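Local coordinates for capsid protein (Turnip yellow mosaic virus, PDB 2FZ2) that self-assembles, 180 copies at a time, into the T=3 icosahedral capsid that encloses the single-stranded RNA genome of the virus, at residues S70-W75 against T176-S181; Y66-L71 against V141-Q146. All blocks are in the same frame, centred on the assembly; numbering follows the deposited sequence.

Contact 1: S70-W75 against T176-S181; sequences SLESLW and TLSMHS
The carbonyl oxygen of T176 is gripped by two successive amides of the facing strand, those of E72 and S73. Both donors lie in the plane of the carbonyl group. E72 N is the nearer, at 2.8 Å from T176 O, but its N-H is bent away from the straight line at 131°, whereas S73 N reaches T176 O over 3.3 Å with a straighter 159°. Two residues opposed to one make this a classic beta bulge in an antiparallel pairing. The bulge shifts the register by one residue.

Beyond the bulge T176 N returns a bond to S73 O at 3.0 Å. Before it S70 and S178 form a hydrogen-bonded pair, in which S178 N to S70 O (3.0 Å) is the sounder bond and S70 N to S178 O is weak. Between the two lies the non-hydrogen-bonded pair L71 and L177. Their side chains cross obliquely, and the CD2 branch of L71 rests against L177 CB at 3.8 Å. This buried leucine face is set against the polar one, which carries S70, S73, T176 and S178. There S73 OG, placed between its backbone N and carbonyl carbon (chi1 50°), is turned to the methyl CG2 of T176. The acid of E72 folds back on a chain bent at chi2, and its OE1 comes alongside S178 CB at 3.9 Å.

The pairing belongs to the jelly-roll sandwich of the coat protein. On the leucine face L71 also touches I53 of a loop. Y111 of a neighbouring subunit packs on T176, while strand 169-182 is bonded on its other edge to strand 30-42, L177 pairing with Q33.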
ATOM      1  N   SER D  70     -49.583 -93.845 -49.577  1.00 27.17           N
ATOM      2  CA  SER D  70     -48.924 -94.517 -48.460  1.00 24.72           C
ATOM      3  C   SER D  70     -49.990 -94.833 -47.425  1.00 23.53           C
ATOM      4  O   SER D  70     -51.111 -94.367 -47.535  1.00 25.73           O
ATOM      5  CB  SER D  70     -47.886 -93.591 -47.818  1.00 34.46           C
ATOM      6  OG  SER D  70     -46.571 -93.832 -48.300  1.00 49.94           O
ATOM      7  N   LEU D  71     -49.629 -95.604 -46.405  1.00 23.91           N
ATOM      8  CA  LEU D  71     -50.549 -95.984 -45.328  1.00 18.70           C
ATOM      9  C   LEU D  71     -50.286 -95.181 -44.065  1.00 22.96           C
ATOM     10  O   LEU D  71     -49.232 -95.344 -43.447  1.00 29.07           O
ATOM     11  CB  LEU D  71     -50.357 -97.447 -44.999  1.00 15.39           C
ATOM     12  CG  LEU D  71     -51.279 -98.333 -45.799  1.00 11.71           C
ATOM     13  CD1 LEU D  71     -50.942 -99.803 -45.605  1.00 11.03           C
ATOM     14  CD2 LEU D  71     -52.676 -98.030 -45.339  1.00 18.78           C
ATOM     15  N   GLU D  72     -51.227 -94.332 -43.660  1.00 20.89           N
ATOM     16  CA  GLU D  72     -51.013 -93.519 -42.460  1.00 29.04           C
ATOM     17  C   GLU D  72     -51.115 -94.320 -41.157  1.00 27.76           C
ATOM     18  O   GLU D  72     -50.355 -94.082 -40.209  1.00 30.89           O
ATOM     19  CB  GLU D  72     -51.990 -92.334 -42.428  1.00 39.46           C
ATOM     20  CG  GLU D  72     -51.351 -90.986 -42.049  1.00 56.11           C
ATOM     21  CD  GLU D  72     -50.494 -90.379 -43.172  1.00 67.12           C
ATOM     22  OE1 GLU D  72     -49.952 -91.141 -44.012  1.00 68.66           O
ATOM     23  OE2 GLU D  72     -50.362 -89.131 -43.210  1.00 74.69           O
ATOM     24  N   SER D  73     -52.050 -95.262 -41.110  1.00 23.86           N
ATOM     25  CA  SER D  73     -52.233 -96.098 -39.933  1.00 21.90           C
ATOM     26  C   SER D  73     -52.926 -97.385 -40.355  1.00 18.47           C
ATOM     27  O   SER D  73     -53.755 -97.392 -41.266  1.00 14.35           O
ATOM     28  CB  SER D  73     -53.059 -95.364 -38.869  1.00 31.78           C
ATOM     29  OG  SER D  73     -54.254 -94.805 -39.403  1.00 41.95           O
ATOM     30  N   LEU D  74     -52.593 -98.480 -39.691  1.00 16.25           N
ATOM     31  CA  LEU D  74     -53.187 -99.750 -40.063  1.00 13.40           C
ATOM     32  C   LEU D  74     -53.177-100.734 -38.914  1.00 14.60           C
ATOM     33  O   LEU D  74     -52.185-100.848 -38.200  1.00 22.81           O
ATOM     34  CB  LEU D  74     -52.410-100.343 -41.234  1.00  5.20           C
ATOM     35  CG  LEU D  74     -52.612-101.833 -41.458  1.00  5.20           C
ATOM     36  CD1 LEU D  74     -54.016-102.024 -41.983  1.00 14.27           C
ATOM     37  CD2 LEU D  74     -51.589-102.393 -42.435  1.00  5.20           C
ATOM     38  N   TRP D  75     -54.279-101.450 -38.743  1.00  8.41           N
ATOM     39  CA  TRP D  75     -54.357-102.443 -37.693  1.00  9.19           C
ATOM     40  C   TRP D  75     -55.390-103.467 -38.076  1.00  8.78           C
ATOM     41  O   TRP D  75     -56.112-103.303 -39.049  1.00 10.13           O
ATOM     42  CB  TRP D  75     -54.757-101.812 -36.365  1.00  7.02           C
ATOM     43  CG  TRP D  75     -56.168-101.327 -36.356  1.00 18.78           C
ATOM     44  CD1 TRP D  75     -57.286-102.045 -36.038  1.00 20.70           C
ATOM     45  CD2 TRP D  75     -56.619-100.023 -36.718  1.00 21.62           C
ATOM     46  NE1 TRP D  75     -58.412-101.264 -36.182  1.00 21.49           N
ATOM     47  CE2 TRP D  75     -58.026-100.019 -36.599  1.00 17.57           C
ATOM     48  CE3 TRP D  75     -55.970 -98.854 -37.134  1.00 24.79           C
ATOM     49  CZ2 TRP D  75     -58.789 -98.893 -36.881  1.00 23.53           C
ATOM     50  CZ3 TRP D  75     -56.731 -97.734 -37.414  1.00 18.44           C
ATOM     51  CH2 TRP D  75     -58.124 -97.763 -37.288  1.00 22.71           C
ATOM     52  N   THR D 176     -56.126 -96.083 -42.517  1.00 19.43           N
ATOM     53  CA  THR D 176     -56.391 -94.951 -43.381  1.00 16.65           C
ATOM     54  C   THR D 176     -55.130 -94.663 -44.193  1.00 16.07           C
ATOM     55  O   THR D 176     -54.009 -94.867 -43.711  1.00 16.74           O
ATOM     56  CB  THR D 176     -56.831 -93.710 -42.538  1.00 21.04           C
ATOM     57  OG1 THR D 176     -55.998 -92.588 -42.847  1.00 21.92           O
ATOM     58  CG2 THR D 176     -56.746 -94.010 -41.037  1.00 15.39           C
ATOM     59  N   LEU D 177     -55.299 -94.218 -45.434  1.00 11.55           N
ATOM     60  CA  LEU D 177     -54.139 -93.935 -46.271  1.00 14.48           C
ATOM     61  C   LEU D 177     -54.185 -92.549 -46.909  1.00 14.13           C
ATOM     62  O   LEU D 177     -55.254 -91.955 -47.054  1.00 15.77           O
ATOM     63  CB  LEU D 177     -53.995 -95.023 -47.349  1.00  5.20           C
ATOM     64  CG  LEU D 177     -55.303 -95.652 -47.805  1.00  5.87           C
ATOM     65  CD1 LEU D 177     -56.004 -94.610 -48.583  1.00  5.20           C
ATOM     66  CD2 LEU D 177     -55.108 -96.873 -48.652  1.00  5.20           C
ATOM     67  N   SER D 178     -53.014 -92.027 -47.259  1.00 12.52           N
ATOM     68  CA  SER D 178     -52.913 -90.720 -47.886  1.00 20.85           C
ATOM     69  C   SER D 178     -52.572 -90.909 -49.357  1.00 21.27           C
ATOM     70  O   SER D 178     -51.869 -91.845 -49.726  1.00 27.92           O
ATOM     71  CB  SER D 178     -51.810 -89.899 -47.226  1.00 24.21           C
ATOM     72  OG  SER D 178     -50.623 -89.965 -48.005  1.00 38.84           O
ATOM     73  N   MET D 179     -53.054 -90.019 -50.206  1.00 22.69           N
ATOM     74  CA  MET D 179     -52.747 -90.152 -51.614  1.00 21.01           C
ATOM     75  C   MET D 179     -52.680 -88.812 -52.304  1.00 21.12           C
ATOM     76  O   MET D 179     -53.206 -87.809 -51.802  1.00 26.74           O
ATOM     77  CB  MET D 179     -53.791 -91.024 -52.297  1.00 18.59           C
ATOM     78  CG  MET D 179     -55.190 -90.833 -51.767  1.00 17.95           C
ATOM     79  SD  MET D 179     -56.098 -92.375 -51.859  1.00 28.42           S
ATOM     80  CE  MET D 179     -57.690 -91.817 -52.483  1.00 34.17           C
ATOM     81  N   HIS D 180     -52.015 -88.802 -53.455  1.00 16.96           N
ATOM     82  CA  HIS D 180     -51.888 -87.596 -54.244  1.00 21.93           C
ATOM     83  C   HIS D 180     -51.549 -87.939 -55.679  1.00 20.48           C
ATOM     84  O   HIS D 180     -51.458 -89.122 -56.038  1.00 19.58           O
ATOM     85  CB  HIS D 180     -50.831 -86.662 -53.637  1.00 24.49           C
ATOM     86  CG  HIS D 180     -49.445 -87.235 -53.584  1.00 21.99           C
ATOM     87  ND1 HIS D 180     -49.051 -88.331 -54.320  1.00 24.58           N
ATOM     88  CD2 HIS D 180     -48.345 -86.824 -52.907  1.00 28.38           C
ATOM     89  CE1 HIS D 180     -47.769 -88.566 -54.100  1.00 32.01           C
ATOM     90  NE2 HIS D 180     -47.316 -87.667 -53.247  1.00 35.16           N
ATOM     91  N   SER D 181     -51.388 -86.901 -56.497  1.00 20.89           N
ATOM     92  CA  SER D 181     -51.047 -87.065 -57.906  1.00 16.97           C
ATOM     93  C   SER D 181     -52.076 -87.906 -58.645  1.00 14.24           C
ATOM     94  O   SER D 181     -52.075 -89.131 -58.562  1.00 19.94           O
ATOM     95  CB  SER D 181     -49.664 -87.702 -58.045  1.00 19.21           C
ATOM     96  OG  SER D 181     -48.695 -87.014 -57.266  1.00 25.75           O
TER

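Contact 2: Y66-L71 against V141-Q146; sequences YRHASL and VKDSIQ
With chi1 at -42°, CG of H68 stands anti to its own carbonyl carbon and beside the backbone N, and the imidazole is thereby carried to the carboxylate of D143; CG1 of V141, which meets L71, is likewise anti to its carbonyl carbon. Behind these side chains is a classic beta bulge of the jelly-roll sheet, V141 and K142 both facing A69. V141 N donates to A69 O at 2.9 Å in the plane of the carbonyl, K142 N adds a weak bond to the same oxygen, and A69 N answers to K142 O at 3.0 Å.

H68 ND1 donates nearly straight to D143 OD2, which sits at the ring edge, while ring and carboxylate planes are 68° apart. The modelled separation is implausibly short, so the detail of this His-carboxylate bond is doubtful. H68 NE2 is bonded to V16 O of a neighbouring subunit; with acceptors at both ring nitrogens, a doubly protonated imidazole would be favoured. D149 of that subunit binds R67 and S144.

The methylene chain of K142 runs back past strand 66-80, its CG 3.4 Å from R67 O. At the far end L71 and V141 cross at about a right angle, L71 CD1 lying 3.7 Å from V141 CG1.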
ATOM      1  N   TYR D  66     -55.181 -92.336 -58.445  1.00 21.34           N
ATOM      2  CA  TYR D  66     -54.050 -91.613 -57.861  1.00 22.83           C
ATOM      3  C   TYR D  66     -52.772 -92.383 -58.176  1.00 21.86           C
ATOM      4  O   TYR D  66     -52.790 -93.606 -58.319  1.00 17.65           O
ATOM      5  CB  TYR D  66     -54.220 -91.446 -56.352  1.00 25.80           C
ATOM      6  CG  TYR D  66     -55.484 -90.722 -56.007  1.00 28.88           C
ATOM      7  CD1 TYR D  66     -56.690 -91.406 -55.955  1.00 36.91           C
ATOM      8  CD2 TYR D  66     -55.491 -89.346 -55.796  1.00 26.89           C
ATOM      9  CE1 TYR D  66     -57.883 -90.745 -55.711  1.00 45.54           C
ATOM     10  CE2 TYR D  66     -56.678 -88.663 -55.548  1.00 30.80           C
ATOM     11  CZ  TYR D  66     -57.875 -89.372 -55.513  1.00 44.62           C
ATOM     12  OH  TYR D  66     -59.082 -88.733 -55.317  1.00 51.31           O
ATOM     13  N   ARG D  67     -51.661 -91.669 -58.306  1.00 23.25           N
ATOM     14  CA  ARG D  67     -50.416 -92.328 -58.633  1.00 22.96           C
ATOM     15  C   ARG D  67     -49.661 -92.797 -57.400  1.00 22.58           C
ATOM     16  O   ARG D  67     -48.954 -93.810 -57.465  1.00 24.21           O
ATOM     17  CB  ARG D  67     -49.537 -91.409 -59.490  1.00 27.90           C
ATOM     18  CG  ARG D  67     -50.278 -90.720 -60.630  1.00 23.30           C
ATOM     19  CD  ARG D  67     -49.510 -90.828 -61.938  1.00 25.70           C
ATOM     20  NE  ARG D  67     -48.673 -89.657 -62.220  1.00 29.04           N
ATOM     21  CZ  ARG D  67     -47.343 -89.692 -62.292  1.00 29.23           C
ATOM     22  NH1 ARG D  67     -46.714 -90.846 -62.097  1.00 28.53           N
ATOM     23  NH2 ARG D  67     -46.640 -88.587 -62.560  1.00 25.21           N
ATOM     24  N   HIS D  68     -49.800 -92.071 -56.288  1.00 15.98           N
ATOM     25  CA  HIS D  68     -49.130 -92.461 -55.050  1.00 21.43           C
ATOM     26  C   HIS D  68     -50.079 -92.477 -53.888  1.00 22.23           C
ATOM     27  O   HIS D  68     -51.018 -91.679 -53.835  1.00 21.74           O
ATOM     28  CB  HIS D  68     -47.990 -91.523 -54.689  1.00 20.02           C
ATOM     29  CG  HIS D  68     -47.153 -91.124 -55.852  1.00 21.65           C
ATOM     30  ND1 HIS D  68     -45.988 -91.779 -56.184  1.00 25.74           N
ATOM     31  CD2 HIS D  68     -47.315 -90.145 -56.770  1.00 19.31           C
ATOM     32  CE1 HIS D  68     -45.467 -91.220 -57.260  1.00 26.73           C
ATOM     33  NE2 HIS D  68     -46.253 -90.226 -57.634  1.00 28.29           N
ATOM     34  N   ALA D  69     -49.798 -93.378 -52.948  1.00 26.35           N
ATOM     35  CA  ALA D  69     -50.600 -93.547 -51.748  1.00 21.60           C
ATOM     36  C   ALA D  69     -49.890 -94.433 -50.733  1.00 24.31           C
ATOM     37  O   ALA D  69     -49.636 -95.607 -51.001  1.00 17.86           O
ATOM     38  CB  ALA D  69     -51.924 -94.160 -52.104  1.00 13.39           C
ATOM     39  N   SER D  70     -49.583 -93.845 -49.577  1.00 27.17           N
ATOM     40  CA  SER D  70     -48.924 -94.517 -48.460  1.00 24.72           C
ATOM     41  C   SER D  70     -49.990 -94.833 -47.425  1.00 23.53           C
ATOM     42  O   SER D  70     -51.111 -94.367 -47.535  1.00 25.73           O
ATOM     43  CB  SER D  70     -47.886 -93.591 -47.818  1.00 34.46           C
ATOM     44  OG  SER D  70     -46.571 -93.832 -48.300  1.00 49.94           O
ATOM     45  N   LEU D  71     -49.629 -95.604 -46.405  1.00 23.91           N
ATOM     46  CA  LEU D  71     -50.549 -95.984 -45.328  1.00 18.70           C
ATOM     47  C   LEU D  71     -50.286 -95.181 -44.065  1.00 22.96           C
ATOM     48  O   LEU D  71     -49.232 -95.344 -43.447  1.00 29.07           O
ATOM     49  CB  LEU D  71     -50.357 -97.447 -44.999  1.00 15.39           C
ATOM     50  CG  LEU D  71     -51.279 -98.333 -45.799  1.00 11.71           C
ATOM     51  CD1 LEU D  71     -50.942 -99.803 -45.605  1.00 11.03           C
ATOM     52  CD2 LEU D  71     -52.676 -98.030 -45.339  1.00 18.78           C
ATOM     53  N   VAL D 141     -48.115 -98.114 -50.784  1.00 16.59           N
ATOM     54  CA  VAL D 141     -48.929 -99.160 -51.410  1.00 15.49           C
ATOM     55  C   VAL D 141     -49.283 -98.895 -52.883  1.00 20.26           C
ATOM     56  O   VAL D 141     -49.946 -99.711 -53.543  1.00 18.79           O
ATOM     57  CB  VAL D 141     -50.214 -99.365 -50.630  1.00 10.23           C
ATOM     58  CG1 VAL D 141     -49.893 -99.522 -49.168  1.00 14.90           C
ATOM     59  CG2 VAL D 141     -51.117 -98.178 -50.830  1.00 20.42           C
ATOM     60  N   LYS D 142     -48.878 -97.731 -53.378  1.00 18.02           N
ATOM     61  CA  LYS D 142     -49.057 -97.375 -54.779  1.00 15.81           C
ATOM     62  C   LYS D 142     -48.003 -96.318 -55.003  1.00 16.39           C
ATOM     63  O   LYS D 142     -47.960 -95.310 -54.284  1.00  6.38           O
ATOM     64  CB  LYS D 142     -50.455 -96.809 -55.079  1.00 11.19           C
ATOM     65  CG  LYS D 142     -50.755 -96.616 -56.597  1.00  5.20           C
ATOM     66  CD  LYS D 142     -52.190 -97.047 -56.990  1.00 15.69           C
ATOM     67  CE  LYS D 142     -52.677 -96.455 -58.343  1.00 20.68           C
ATOM     68  NZ  LYS D 142     -54.075 -96.886 -58.731  1.00 24.36           N
ATOM     69  N   ASP D 143     -47.115 -96.576 -55.958  1.00 16.55           N
ATOM     70  CA  ASP D 143     -46.075 -95.609 -56.261  1.00 20.15           C
ATOM     71  C   ASP D 143     -45.615 -95.736 -57.687  1.00 20.97           C
ATOM     72  O   ASP D 143     -46.188 -96.514 -58.455  1.00 26.03           O
ATOM     73  CB  ASP D 143     -44.876 -95.773 -55.336  1.00 16.24           C
ATOM     74  CG  ASP D 143     -44.266 -94.452 -54.964  1.00 17.82           C
ATOM     75  OD1 ASP D 143     -43.030 -94.358 -54.850  1.00 12.57           O
ATOM     76  OD2 ASP D 143     -45.040 -93.494 -54.785  1.00 27.95           O
ATOM     77  N   SER D 144     -44.583 -94.959 -58.021  1.00 12.25           N
ATOM     78  CA  SER D 144     -43.985 -94.957 -59.352  1.00 16.90           C
ATOM     79  C   SER D 144     -43.352 -96.321 -59.643  1.00 18.86           C
ATOM     80  O   SER D 144     -42.910 -96.597 -60.765  1.00 20.01           O
ATOM     81  CB  SER D 144     -42.908 -93.876 -59.433  1.00 16.47           C
ATOM     82  OG  SER D 144     -43.430 -92.642 -59.881  1.00 15.81           O
ATOM     83  N   ILE D 145     -43.309 -97.163 -58.612  1.00 22.51           N
ATOM     84  CA  ILE D 145     -42.740 -98.503 -58.697  1.00 28.14           C
ATOM     85  C   ILE D 145     -43.405 -99.381 -57.636  1.00 33.24           C
ATOM     86  O   ILE D 145     -43.984 -98.850 -56.686  1.00 41.49           O
ATOM     87  CB  ILE D 145     -41.221 -98.470 -58.438  1.00 21.41           C
ATOM     88  CG1 ILE D 145     -40.611 -99.852 -58.708  1.00 38.47           C
ATOM     89  CG2 ILE D 145     -40.949 -98.049 -57.005  1.00  9.52           C
ATOM     90  CD1 ILE D 145     -41.315-100.706 -59.813  1.00 42.18           C
ATOM     91  N   GLN D 146     -43.356-100.707 -57.801  1.00 34.88           N
ATOM     92  CA  GLN D 146     -43.950-101.609 -56.810  1.00 36.15           C
ATOM     93  C   GLN D 146     -42.873-102.018 -55.831  1.00 32.60           C
ATOM     94  O   GLN D 146     -41.759-102.352 -56.239  1.00 34.27           O
ATOM     95  CB  GLN D 146     -44.530-102.867 -57.453  1.00 40.17           C
ATOM     96  CG  GLN D 146     -44.399-102.936 -58.956  1.00 56.90           C
ATOM     97  CD  GLN D 146     -45.356-103.950 -59.558  1.00 67.44           C
ATOM     98  OE1 GLN D 146     -46.388-104.275 -58.962  1.00 74.67           O
ATOM     99  NE2 GLN D 146     -45.018-104.462 -60.742  1.00 73.02           N
TER

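Contacts 1 and 2 use opposite edges of the same strand, 66-80: A69 turns its N and O to segment 141-146, and S70 turns its own to segment 176-181. Each contains a bulge, but in contact 1 the extra residue is on strand 66-80, in contact 2 on its partner. The first is only partly buried and consists mainly of backbone bonds with serines and a threonine along one face. The second is buried, ends in a loop at a subunit boundary, and adds charged and aromatic groups. L71 joins their apolar sides, and a probable hydrogen bond from H180 N to H68 O (3.1 Å) prolongs the first pairing beside the second.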